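Local coordinates for protein transcriptional regulator, LacI family (Corynebacterium glutamicum, PDB 3H5T) that regulates transcription by binding a conserved palindromic promoter motif, activating the inositol phosphate synthase gene in an inositol-dependent way, at residues A13-K18 with Q42-T47; I71-T76 with A93-A98; K175-A180 with R226-V231; R222-G227 with C274-L279; G282-L287 with L310-T315. All coordinates share one frame; numbering follows the deposited sequence.

Contact 1. Residues A13-K18 with Q42-T47; sequences ASIAAK and QRILDT
In the helix-turn-helix DNA-binding domain of the LacI type, Ile-15 and Lys-18 on helix 11-19, the first helix of the motif, meet Ile-44 and Thr-47 on helix 38-50. The axes of the two short helical segments approach to 10.2 Å and their N-to-C directions differ by 119°, a steep crossing, consistent with a contact of only a few side chains. Ile-15 takes the inner place: its CB points at the opposite helix, and its CG2 branch lies 4.2 Å from Ile-44 CG2, the two side chains crossing at about a right angle. The same Ile-15 CG2 is 4.3 Å from Thr-47 CG2, so one methyl serves both partners. One turn along, Lys-18 stretches out, CG anti to the backbone N (chi1 -178°) and every later torsion extended, until its CD stands 3.5 Å from Thr-47 CG2, tip to tip. The lysine therefore contributes its aliphatic chain here, while NZ continues to a weak, long ion pair with Asp-50. Thr-47 is divided in its duties. Its CG2 faces helix 11-19, whereas OG1 turns back along its own helix and donates to Arg-43 O at 2.9 Å. Thr-47 N reaches that carbonyl oxygen from the other face of its plane, and the hydroxyl of this buried residue thus finds its partner within the helix. Around the pair, Val-26 of helix 23-31 touches both isoleucines, Leu-19 lies against Ile-44 and Thr-47, and Met-51 and Tyr-53 cover Ile-15, closing the hydrophobic centre of the three-helix domain.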
# COMPACT_ATOMS: atom_id res chain seq x y z
N ALA A 13 -4.15 -0.76 37.59
CA ALA A 13 -5.19 -0.19 38.44
C ALA A 13 -6.42 -1.11 38.48
O ALA A 13 -7.07 -1.24 39.51
CB ALA A 13 -5.56 1.19 37.92
N SER A 14 -6.74 -1.73 37.35
CA SER A 14 -7.88 -2.66 37.26
C SER A 14 -7.62 -3.86 38.18
O SER A 14 -8.50 -4.28 38.93
CB SER A 14 -8.04 -3.18 35.84
OG SER A 14 -8.05 -2.12 34.92
N ILE A 15 -6.42 -4.42 38.09
CA ILE A 15 -6.04 -5.55 38.93
C ILE A 15 -6.14 -5.17 40.41
O ILE A 15 -6.66 -5.93 41.22
CB ILE A 15 -4.60 -5.99 38.59
CG1 ILE A 15 -4.58 -6.63 37.20
CG2 ILE A 15 -4.08 -6.94 39.65
CD1 ILE A 15 -3.19 -7.01 36.69
N ALA A 16 -5.67 -3.98 40.76
CA ALA A 16 -5.75 -3.53 42.15
C ALA A 16 -7.21 -3.39 42.57
O ALA A 16 -7.58 -3.82 43.66
CB ALA A 16 -5.03 -2.19 42.32
N ALA A 17 -8.02 -2.79 41.70
CA ALA A 17 -9.43 -2.58 41.98
C ALA A 17 -10.17 -3.89 42.18
O ALA A 17 -10.98 -4.02 43.11
CB ALA A 17 -10.09 -1.79 40.86
N LYS A 18 -9.92 -4.86 41.32
CA LYS A 18 -10.59 -6.15 41.46
C LYS A 18 -10.22 -6.84 42.78
O LYS A 18 -11.01 -7.62 43.32
CB LYS A 18 -10.25 -7.06 40.27
CG LYS A 18 -10.95 -8.41 40.30
CD LYS A 18 -10.37 -9.39 39.27
CE LYS A 18 -10.95 -10.81 39.44
NZ LYS A 18 -10.36 -11.83 38.51
N GLN A 42 0.89 -14.36 44.40
CA GLN A 42 0.27 -15.36 43.55
C GLN A 42 -1.14 -14.93 43.13
O GLN A 42 -1.52 -15.09 41.97
CB GLN A 42 0.21 -16.71 44.28
CG GLN A 42 -0.07 -17.85 43.34
CD GLN A 42 0.94 -17.87 42.20
OE1 GLN A 42 2.12 -18.15 42.41
NE2 GLN A 42 0.48 -17.56 40.99
N ARG A 43 -1.90 -14.39 44.08
CA ARG A 43 -3.25 -13.92 43.78
C ARG A 43 -3.23 -12.80 42.73
O ARG A 43 -4.06 -12.77 41.82
CB ARG A 43 -3.93 -13.42 45.06
CG ARG A 43 -5.41 -13.12 44.89
CD ARG A 43 -6.01 -12.62 46.19
NE ARG A 43 -5.89 -13.61 47.24
CZ ARG A 43 -6.60 -14.74 47.29
NH1 ARG A 43 -7.49 -15.01 46.34
NH2 ARG A 43 -6.41 -15.59 48.30
N ILE A 44 -2.29 -11.87 42.86
CA ILE A 44 -2.16 -10.77 41.92
C ILE A 44 -1.77 -11.32 40.55
O ILE A 44 -2.31 -10.89 39.53
CB ILE A 44 -1.09 -9.76 42.40
CG1 ILE A 44 -1.64 -8.98 43.60
CG2 ILE A 44 -0.70 -8.80 41.26
CD1 ILE A 44 -0.58 -8.22 44.35
N LEU A 45 -0.84 -12.27 40.53
CA LEU A 45 -0.40 -12.88 39.29
C LEU A 45 -1.51 -13.67 38.59
O LEU A 45 -1.67 -13.58 37.37
CB LEU A 45 0.80 -13.78 39.55
CG LEU A 45 2.08 -13.07 39.99
CD1 LEU A 45 3.22 -14.08 40.07
CD2 LEU A 45 2.42 -11.94 39.00
N ASP A 46 -2.27 -14.45 39.36
CA ASP A 46 -3.35 -15.24 38.78
C ASP A 46 -4.47 -14.34 38.30
O ASP A 46 -5.07 -14.61 37.26
CB ASP A 46 -3.90 -16.24 39.80
CG ASP A 46 -2.88 -17.29 40.21
OD1 ASP A 46 -1.98 -17.61 39.40
OD2 ASP A 46 -2.99 -17.81 41.33
N THR A 47 -4.77 -13.29 39.06
CA THR A 47 -5.80 -12.35 38.65
C THR A 47 -5.37 -11.69 37.33
O THR A 47 -6.19 -11.38 36.48
CB THR A 47 -6.03 -11.25 39.73
OG1 THR A 47 -6.62 -11.84 40.89
CG2 THR A 47 -6.95 -10.17 39.21

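Contact 2. Residues I71-T76 with A93-A98; sequences IGVLLT and AGVAQA
Val-95 has the largest share of surface buried here, and it faces two residues of strand 70-75, Ile-71 and Val-73. A single methyl does the touching: Val-95 CG1 is 4.3 Å from Ile-71 CD1 and 4.4 Å from Val-73 CG2. Both strand residues aim their CB atoms at the helix, as expected for positions two apart on a beta-strand, and Gly-72 between them brings no side chain. Ile-71 reaches its partner with its longer branch; chi1 of 66° starts CG1 toward the helix and chi2 of 176° extends it to CD1. The CA atoms of Val-73 and Val-95 stay 9.0 Å apart, a separation bridged by side chains alone. Strand 70-75, helix 86-98 and strand 103-108 form a beta-alpha-beta crossover, for the two strands are parallel neighbours in the larger sheet and the helix connects them along the chain. Backbone hydrogen bonds tie Ile-71 to Gln-103 and Thr-105, and Gly-72 to Gly-131 and Val-133, fixing the strand between its neighbours. Leu-104 touches Ile-71 and Val-73 from the next strand, whereas on the helix Ala-98 turns to Phe-326 and Glu-330 of helix 321-336.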
# COMPACT_ATOMS: atom_id res chain seq x y z
N ILE A 71 11.94 -11.92 9.11
CA ILE A 71 11.26 -11.94 7.81
C ILE A 71 11.60 -10.66 7.06
O ILE A 71 11.86 -9.62 7.67
CB ILE A 71 9.71 -12.05 7.95
CG1 ILE A 71 9.14 -10.78 8.59
CG2 ILE A 71 9.34 -13.28 8.78
CD1 ILE A 71 7.62 -10.76 8.67
N GLY A 72 11.62 -10.73 5.73
CA GLY A 72 11.94 -9.56 4.94
C GLY A 72 10.81 -9.04 4.07
O GLY A 72 9.75 -9.67 3.95
N VAL A 73 11.03 -7.87 3.48
CA VAL A 73 10.07 -7.24 2.59
C VAL A 73 10.87 -6.65 1.44
O VAL A 73 11.67 -5.73 1.63
CB VAL A 73 9.28 -6.12 3.30
CG1 VAL A 73 8.29 -5.48 2.33
CG2 VAL A 73 8.55 -6.69 4.50
N LEU A 74 10.67 -7.20 0.24
CA LEU A 74 11.38 -6.72 -0.92
C LEU A 74 10.64 -5.54 -1.50
O LEU A 74 9.48 -5.66 -1.89
CB LEU A 74 11.50 -7.82 -1.97
CG LEU A 74 12.39 -7.45 -3.16
CD1 LEU A 74 13.47 -8.52 -3.34
CD2 LEU A 74 11.55 -7.31 -4.40
N LEU A 75 11.32 -4.41 -1.55
CA LEU A 75 10.75 -3.17 -2.05
C LEU A 75 11.51 -2.78 -3.32
O LEU A 75 12.73 -2.56 -3.28
CB LEU A 75 10.88 -2.07 -0.98
CG LEU A 75 9.93 -0.87 -1.02
CD1 LEU A 75 8.51 -1.36 -0.87
CD2 LEU A 75 10.24 0.08 0.11
N THR A 76 10.81 -2.70 -4.44
CA THR A 76 11.45 -2.33 -5.69
C THR A 76 11.50 -0.78 -5.79
O THR A 76 11.26 -0.18 -6.84
CB THR A 76 10.69 -3.01 -6.88
OG1 THR A 76 11.60 -3.19 -7.96
CG2 THR A 76 9.50 -2.19 -7.33
N ALA A 93 2.73 -1.28 8.50
CA ALA A 93 2.24 -1.31 9.87
C ALA A 93 1.54 -2.66 10.01
O ALA A 93 1.66 -3.34 11.03
CB ALA A 93 1.24 -0.17 10.12
N GLY A 94 0.84 -3.03 8.95
CA GLY A 94 0.13 -4.29 8.91
C GLY A 94 1.06 -5.47 9.00
O GLY A 94 0.77 -6.43 9.71
N VAL A 95 2.18 -5.41 8.28
CA VAL A 95 3.15 -6.50 8.32
C VAL A 95 3.85 -6.50 9.67
O VAL A 95 4.31 -7.54 10.13
CB VAL A 95 4.24 -6.35 7.21
CG1 VAL A 95 5.25 -7.50 7.32
CG2 VAL A 95 3.59 -6.35 5.84
N ALA A 96 3.94 -5.33 10.30
CA ALA A 96 4.58 -5.23 11.60
C ALA A 96 3.68 -5.86 12.66
O ALA A 96 4.17 -6.40 13.65
CB ALA A 96 4.85 -3.77 11.94
N GLN A 97 2.37 -5.77 12.45
CA GLN A 97 1.40 -6.33 13.38
C GLN A 97 1.34 -7.86 13.32
O GLN A 97 1.08 -8.52 14.33
CB GLN A 97 0.03 -5.74 13.09
CG GLN A 97 -1.10 -6.35 13.87
CD GLN A 97 -2.40 -5.62 13.62
OE1 GLN A 97 -2.79 -5.42 12.47
NE2 GLN A 97 -3.07 -5.22 14.69
N ALA A 98 1.54 -8.43 12.14
CA ALA A 98 1.52 -9.88 11.99
C ALA A 98 2.79 -10.40 12.64
O ALA A 98 2.75 -11.26 13.51
CB ALA A 98 1.48 -10.27 10.50

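Contact 3. Residues K175-A180 with R226-V231; sequences KAIAPA and RGAMEV
Ile-177 O accepts a hydrogen bond from Ala-180 N at 3.0 Å, and the side chain of the same isoleucine carries much of the contact with helix 221-235. In the periplasmic-binding-protein-like domain of this LacI-family regulator, residues 175-180 follow strand 168-171 of the seven-stranded sheet and lead through helix 178-186 to strand 192-197 of the five-stranded one. The contact thus sets this connecting segment against a helix of the second lobe. With chi1 of -159°, Ile-177 has CG1 anti to its nitrogen and CG2 lodged between that nitrogen and the carbonyl carbon. This CG2 lies over the facing backbone, 3.6 Å from Gly-227 C, where the glycine interposes no side chain, and 3.4 Å from Ala-228 N in plain packing. CG1 meets Ala-228 CB at 4.2 Å. The nearest CA pair is Ala-178 to Ala-228 at 5.7 Å, consistent with the small size of Ala-178, Gly-227 and Ala-228 allowing a close approach. Phe-303 covers Ile-177 from a loop, and Ala-181 extends the packing to Ala-228 and Val-231. About one turn after Ala-228, Val-231 points at the opposite segment, its CG2 branch 4.0 Å from Ala-178 CA and 4.1 Å from Ala-178 CB.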
# COMPACT_ATOMS: atom_id res chain seq x y z
N LYS A 175 -11.64 -3.50 -11.18
CA LYS A 175 -12.96 -3.24 -10.60
C LYS A 175 -12.99 -2.15 -9.52
O LYS A 175 -13.93 -1.36 -9.48
CB LYS A 175 -13.55 -4.53 -10.02
CG LYS A 175 -13.98 -5.54 -11.06
CD LYS A 175 -14.55 -6.80 -10.40
CE LYS A 175 -14.97 -7.83 -11.43
NZ LYS A 175 -15.37 -9.12 -10.80
N ALA A 176 -11.97 -2.10 -8.67
CA ALA A 176 -11.93 -1.11 -7.60
C ALA A 176 -11.91 0.33 -8.10
O ALA A 176 -12.37 1.23 -7.40
CB ALA A 176 -10.72 -1.36 -6.71
N ILE A 177 -11.37 0.55 -9.29
CA ILE A 177 -11.26 1.88 -9.88
C ILE A 177 -12.56 2.32 -10.57
O ILE A 177 -12.80 3.52 -10.75
CB ILE A 177 -10.09 1.94 -10.92
CG1 ILE A 177 -9.64 3.38 -11.13
CG2 ILE A 177 -10.53 1.35 -12.26
CD1 ILE A 177 -8.87 3.95 -9.98
N ALA A 178 -13.41 1.37 -10.95
CA ALA A 178 -14.66 1.71 -11.63
C ALA A 178 -15.45 2.84 -10.95
O ALA A 178 -15.81 3.81 -11.60
CB ALA A 178 -15.54 0.46 -11.78
N PRO A 179 -15.73 2.72 -9.64
CA PRO A 179 -16.49 3.75 -8.92
C PRO A 179 -15.95 5.17 -9.08
O PRO A 179 -16.71 6.15 -9.05
CB PRO A 179 -16.41 3.28 -7.47
CG PRO A 179 -16.43 1.80 -7.62
CD PRO A 179 -15.45 1.57 -8.75
N ALA A 180 -14.64 5.30 -9.26
CA ALA A 180 -14.01 6.60 -9.42
C ALA A 180 -14.21 7.18 -10.82
O ALA A 180 -14.57 8.35 -10.97
CB ALA A 180 -12.52 6.49 -9.10
N ARG A 226 -6.71 0.74 -17.19
CA ARG A 226 -7.63 -0.03 -18.03
C ARG A 226 -9.08 0.03 -17.52
O ARG A 226 -10.00 0.36 -18.27
CB ARG A 226 -7.18 -1.49 -18.10
CG ARG A 226 -5.83 -1.68 -18.77
CD ARG A 226 -5.97 -1.79 -20.27
NE ARG A 226 -5.78 -3.17 -20.70
CZ ARG A 226 -4.60 -3.78 -20.71
NH1 ARG A 226 -3.51 -3.13 -20.34
NH2 ARG A 226 -4.52 -5.05 -21.09
N GLY A 227 -9.27 -0.29 -16.25
CA GLY A 227 -10.60 -0.26 -15.66
C GLY A 227 -11.25 1.10 -15.76
O GLY A 227 -12.45 1.21 -16.01
N ALA A 228 -10.47 2.16 -15.55
CA ALA A 228 -11.02 3.51 -15.64
C ALA A 228 -11.40 3.79 -17.09
O ALA A 228 -12.48 4.29 -17.37
CB ALA A 228 -10.00 4.54 -15.16
N MET A 229 -10.49 3.44 -17.99
CA MET A 229 -10.70 3.64 -19.42
C MET A 229 -11.91 2.86 -19.93
O MET A 229 -12.59 3.29 -20.86
CB MET A 229 -9.46 3.21 -20.20
CG MET A 229 -9.43 3.74 -21.61
SD MET A 229 -9.18 5.51 -21.65
CE MET A 229 -7.44 5.58 -21.45
N GLU A 230 -12.18 1.70 -19.32
CA GLU A 230 -13.32 0.87 -19.73
C GLU A 230 -14.63 1.56 -19.38
O GLU A 230 -15.62 1.42 -20.09
CB GLU A 230 -13.24 -0.52 -19.08
CG GLU A 230 -12.00 -1.31 -19.49
CD GLU A 230 -11.93 -2.70 -18.90
OE1 GLU A 230 -12.10 -2.85 -17.67
OE2 GLU A 230 -11.69 -3.67 -19.67
N VAL A 231 -14.62 2.32 -18.29
CA VAL A 231 -15.82 3.04 -17.87
C VAL A 231 -16.01 4.28 -18.75
O VAL A 231 -17.14 4.71 -18.98
CB VAL A 231 -15.72 3.45 -16.39
CG1 VAL A 231 -16.91 4.35 -16.01
CG2 VAL A 231 -15.69 2.21 -15.51

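Contact 4. Residues R222-G227 with C274-L279; sequences RDRVRG and CTVDAL
Arg-224 runs from helix 221-235 past Thr-275, and its side chain can be traced atom by atom. CB starts beside the threonine, 4.1 Å from Thr-275 CG2. Because CG is anti to the carbonyl carbon (chi1 -76°) and the chain is extended as far as NE, CD passes along the same residue, 3.6 Å from Thr-275 O and 3.8 Å from Thr-275 CG2. NE then turns to another partner and is hydrogen-bonded to Asn-173 OD1. Beyond CZ, NH1 donates to Thr-275 O at 3.2 Å, in a bond whose N-H...O angle of 141° shows it to be bent. The oxygen sits at the edge of the guanidinium, tilted 23° from its plane. Val-276 CG2 lies 4.0 Å from NH1, also at the edge. A cation-pi interaction with Phe-303 adds to these bonds in fixing the orientation of the buried guanidinium. Beside this chain, Val-225 CG2 packs at 4.0 Å against Thr-275 OG1, which is hydrogen-bonded to Ser-196 OG. The contact lies where strand 271-274 gives way to helix 277-289, with Val-276 as N-cap; strand 192-197 runs alongside, and Asn-173 of helix 173-176 and the loop residue Gln-319 border the arginine.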
# COMPACT_ATOMS: atom_id res chain seq x y z
N ARG A 222 -1.35 -0.52 -14.76
CA ARG A 222 -1.95 -0.90 -16.03
C ARG A 222 -3.43 -1.22 -15.85
O ARG A 222 -4.27 -0.75 -16.59
CB ARG A 222 -1.24 -2.13 -16.60
CG ARG A 222 -1.78 -2.62 -17.93
CD ARG A 222 -1.23 -3.99 -18.26
NE ARG A 222 -1.72 -5.00 -17.33
CZ ARG A 222 -1.23 -6.23 -17.21
NH1 ARG A 222 -0.22 -6.63 -17.98
NH2 ARG A 222 -1.75 -7.07 -16.33
N ASP A 223 -3.74 -2.02 -14.84
CA ASP A 223 -5.12 -2.41 -14.61
C ASP A 223 -6.02 -1.30 -14.09
O ASP A 223 -7.23 -1.30 -14.37
CB ASP A 223 -5.17 -3.61 -13.68
CG ASP A 223 -4.67 -4.88 -14.36
OD1 ASP A 223 -4.27 -4.79 -15.54
OD2 ASP A 223 -4.69 -5.95 -13.72
N ARG A 224 -5.48 -0.34 -13.34
CA ARG A 224 -6.32 0.75 -12.84
C ARG A 224 -6.58 1.72 -13.99
O ARG A 224 -7.63 2.37 -14.04
CB ARG A 224 -5.66 1.46 -11.65
CG ARG A 224 -5.76 0.66 -10.35
CD ARG A 224 -5.07 1.36 -9.17
NE ARG A 224 -4.94 0.43 -8.05
CZ ARG A 224 -4.10 0.58 -7.02
NH1 ARG A 224 -3.31 1.63 -6.94
NH2 ARG A 224 -4.04 -0.36 -6.09
N VAL A 225 -5.62 1.80 -14.91
CA VAL A 225 -5.75 2.67 -16.07
C VAL A 225 -6.81 2.05 -16.99
O VAL A 225 -7.70 2.74 -17.48
CB VAL A 225 -4.40 2.79 -16.83
CG1 VAL A 225 -4.61 3.50 -18.15
CG2 VAL A 225 -3.40 3.57 -15.99
N ARG A 226 -6.71 0.74 -17.19
CA ARG A 226 -7.63 -0.03 -18.03
C ARG A 226 -9.08 0.03 -17.52
O ARG A 226 -10.00 0.36 -18.27
CB ARG A 226 -7.18 -1.49 -18.10
CG ARG A 226 -5.83 -1.68 -18.77
CD ARG A 226 -5.97 -1.79 -20.27
NE ARG A 226 -5.78 -3.17 -20.70
CZ ARG A 226 -4.60 -3.78 -20.71
NH1 ARG A 226 -3.51 -3.13 -20.34
NH2 ARG A 226 -4.52 -5.05 -21.09
N GLY A 227 -9.27 -0.29 -16.25
CA GLY A 227 -10.60 -0.26 -15.66
C GLY A 227 -11.25 1.10 -15.76
O GLY A 227 -12.45 1.21 -16.01
N CYS A 274 -6.58 9.92 -10.97
CA CYS A 274 -5.28 9.41 -10.55
C CYS A 274 -5.33 7.95 -10.13
O CYS A 274 -6.32 7.49 -9.57
CB CYS A 274 -4.75 10.23 -9.38
SG CYS A 274 -4.50 11.94 -9.75
N THR A 275 -4.24 7.25 -10.39
CA THR A 275 -4.11 5.85 -10.06
C THR A 275 -3.73 5.66 -8.59
O THR A 275 -3.90 4.57 -8.02
CB THR A 275 -3.04 5.21 -10.95
OG1 THR A 275 -3.57 5.03 -12.27
CG2 THR A 275 -2.58 3.89 -10.40
N VAL A 276 -3.24 6.73 -7.97
CA VAL A 276 -2.83 6.68 -6.57
C VAL A 276 -3.01 8.04 -5.89
O VAL A 276 -2.74 9.07 -6.51
CB VAL A 276 -1.34 6.20 -6.50
CG1 VAL A 276 -0.45 7.27 -5.88
CG2 VAL A 276 -1.26 4.91 -5.75
N ASP A 277 -3.47 8.05 -4.64
CA ASP A 277 -3.69 9.31 -3.90
C ASP A 277 -2.54 10.30 -4.01
O ASP A 277 -2.76 11.51 -4.14
CB ASP A 277 -3.94 9.06 -2.41
CG ASP A 277 -5.34 8.55 -2.12
OD1 ASP A 277 -6.19 8.52 -3.03
OD2 ASP A 277 -5.59 8.19 -0.94
N ALA A 278 -1.31 9.79 -3.94
CA ALA A 278 -0.13 10.65 -4.02
C ALA A 278 -0.21 11.56 -5.22
O ALA A 278 0.08 12.76 -5.12
CB ALA A 278 1.13 9.80 -4.10
N LEU A 279 -0.60 11.00 -6.36
CA LEU A 279 -0.72 11.76 -7.60
C LEU A 279 -1.79 12.85 -7.48
O LEU A 279 -1.62 13.95 -8.01
CB LEU A 279 -1.06 10.83 -8.76
CG LEU A 279 0.05 9.95 -9.32
CD1 LEU A 279 -0.54 9.00 -10.34
CD2 LEU A 279 1.13 10.80 -9.97

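Contact 5. Residues G282-L287 with L310-T315; sequences GVLEYL and LARDLT
Residues 282-287 of helix 277-289 and residues 310-315 face each other at long backbone range, Leu-284 CA to Leu-314 CA being 10.2 Å, just where the chain leaves helix 307-311 through a Schellman motif with Asp-313 at positive phi (56°). Two backbone bonds mark that helix end: a weak one from Asp-313 N to Leu-310 O, 3.0 Å, and one from Leu-314 N to the carbonyl oxygen five residues earlier. Arg-312 and Leu-314 flank Asp-313 in sequence, and both point their CB atoms at the opposite helix. Leu-284 is the one residue of its segment that answers them. Its two methyls divide the work: CD1 lies 3.9 Å from Arg-312 CD and 4.2 Å from Leu-314 CD1, while CD2 is 4.0 Å from Arg-312 NH1. The arginine reaches this position by a folded path, bent at chi2 (-106°) and chi3 (57°), which carries its methylene chain past the leucine and leaves the guanidinium oblique to CD2. In this part of the ligand-binding domain, Leu-300 of strand 299-302 touches both Leu-284 and Leu-314, while Ala-294 borders Leu-284 and accepts a weak hydrogen bond from Arg-312 NH1 through its carbonyl oxygen. Backbone bonding between Asp-313 and Ser-355 attaches the turn to the C-terminal segment. Chemically, the contact is apolar on the leucine side and mixed on the arginine side: Leu-284 and Leu-314 continue the hydrophobic packing on the strand, whereas Arg-312 borders it with CD and NH1, the latter also weakly bonded to Ala-294 O, in keeping with the partial exposure of the arginine.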
# COMPACT_ATOMS: atom_id res chain seq x y z
N GLY A 282 -0.40 15.77 -5.81
CA GLY A 282 0.52 16.51 -6.64
C GLY A 282 -0.30 17.44 -7.52
O GLY A 282 0.17 18.50 -7.93
N VAL A 283 -1.54 17.04 -7.79
CA VAL A 283 -2.46 17.82 -8.60
C VAL A 283 -3.03 18.97 -7.77
O VAL A 283 -3.34 20.03 -8.31
CB VAL A 283 -3.65 16.96 -9.10
CG1 VAL A 283 -4.66 17.85 -9.80
CG2 VAL A 283 -3.16 15.88 -10.04
N LEU A 284 -3.17 18.74 -6.47
CA LEU A 284 -3.70 19.77 -5.57
C LEU A 284 -2.61 20.79 -5.27
O LEU A 284 -2.87 21.99 -5.24
CB LEU A 284 -4.22 19.14 -4.27
CG LEU A 284 -5.45 18.23 -4.45
CD1 LEU A 284 -5.73 17.45 -3.16
CD2 LEU A 284 -6.63 19.07 -4.84
N GLU A 285 -1.40 20.30 -5.06
CA GLU A 285 -0.28 21.18 -4.78
C GLU A 285 0.00 22.00 -6.03
O GLU A 285 0.52 23.11 -5.93
CB GLU A 285 0.96 20.37 -4.39
CG GLU A 285 2.09 21.22 -3.81
CD GLU A 285 3.28 20.38 -3.37
OE1 GLU A 285 3.07 19.35 -2.70
OE2 GLU A 285 4.42 20.77 -3.69
N TYR A 286 -0.33 21.46 -7.20
CA TYR A 286 -0.11 22.19 -8.44
C TYR A 286 -1.20 23.23 -8.67
O TYR A 286 -0.91 24.37 -8.99
CB TYR A 286 -0.06 21.28 -9.67
CG TYR A 286 -0.12 22.11 -10.93
CD1 TYR A 286 0.91 22.98 -11.27
CD2 TYR A 286 -1.27 22.12 -11.72
CE1 TYR A 286 0.80 23.86 -12.35
CE2 TYR A 286 -1.40 23.00 -12.81
CZ TYR A 286 -0.36 23.86 -13.10
OH TYR A 286 -0.47 24.74 -14.15
N LEU A 287 -2.46 22.82 -8.53
CA LEU A 287 -3.57 23.75 -8.71
C LEU A 287 -3.32 24.95 -7.79
O LEU A 287 -3.49 26.11 -8.18
CB LEU A 287 -4.89 23.09 -8.33
CG LEU A 287 -5.50 22.06 -9.29
CD1 LEU A 287 -6.82 21.56 -8.71
CD2 LEU A 287 -5.71 22.67 -10.66
N LEU A 310 -8.31 11.30 3.26
CA LEU A 310 -9.55 11.43 4.01
C LEU A 310 -9.72 12.76 4.75
O LEU A 310 -10.83 13.24 4.92
CB LEU A 310 -9.70 10.24 4.96
CG LEU A 310 -10.31 8.99 4.32
CD1 LEU A 310 -9.58 8.63 3.04
CD2 LEU A 310 -10.24 7.83 5.31
N ALA A 311 -8.61 13.36 5.19
CA ALA A 311 -8.66 14.64 5.89
C ALA A 311 -9.07 15.76 4.93
O ALA A 311 -9.76 16.71 5.32
CB ALA A 311 -7.31 14.96 6.50
N ARG A 312 -8.63 15.66 3.68
CA ARG A 312 -8.96 16.64 2.65
C ARG A 312 -10.31 16.24 2.08
O ARG A 312 -10.91 16.96 1.29
CB ARG A 312 -7.91 16.62 1.53
CG ARG A 312 -7.31 17.98 1.19
CD ARG A 312 -7.82 18.58 -0.13
NE ARG A 312 -9.27 18.71 -0.17
CZ ARG A 312 -9.93 19.43 -1.07
NH1 ARG A 312 -9.28 20.09 -2.01
NH2 ARG A 312 -11.26 19.47 -1.04
N ASP A 313 -10.79 15.07 2.49
CA ASP A 313 -12.04 14.53 2.00
C ASP A 313 -11.96 14.46 0.48
O ASP A 313 -12.82 14.97 -0.24
CB ASP A 313 -13.23 15.40 2.41
CG ASP A 313 -14.56 14.73 2.12
OD1 ASP A 313 -14.72 13.55 2.52
OD2 ASP A 313 -15.44 15.35 1.50
N LEU A 314 -10.90 13.82 0.01
CA LEU A 314 -10.65 13.64 -1.42
C LEU A 314 -11.54 12.52 -1.94
O LEU A 314 -11.75 11.53 -1.25
CB LEU A 314 -9.19 13.23 -1.62
CG LEU A 314 -8.67 12.92 -3.03
CD1 LEU A 314 -8.44 14.24 -3.73
CD2 LEU A 314 -7.37 12.10 -2.97
N THR A 315 -12.08 12.68 -3.14
CA THR A 315 -12.90 11.63 -3.72
C THR A 315 -11.87 10.56 -4.05
O THR A 315 -10.89 10.84 -4.74
CB THR A 315 -13.59 12.09 -5.01
OG1 THR A 315 -14.42 13.22 -4.72
CG2 THR A 315 -14.44 10.97 -5.58

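Along the chain, contact 1 closes before contact 2 opens, and contact 2 before contact 3; contact 4 begins on the stretch where contact 3 ends, sharing Arg-226 and Gly-227, and contact 5 follows both. Contact 1 belongs to the DNA-binding domain, its nearest atoms about 21 Å from contact 2 and at least about 31 Å from the rest. Contact 4 touches both contact 3, which shares helix 221-235 (centres about 9 Å apart), and contact 5, which shares helix 277-289 (about 15 Å). Contact 2 packs a helix on the seven-stranded sheet, about 23 Å between centres from contact 4 beside the five-stranded sheet, consistent with a two-lobed ligand-binding domain separate from the DNA-binding head.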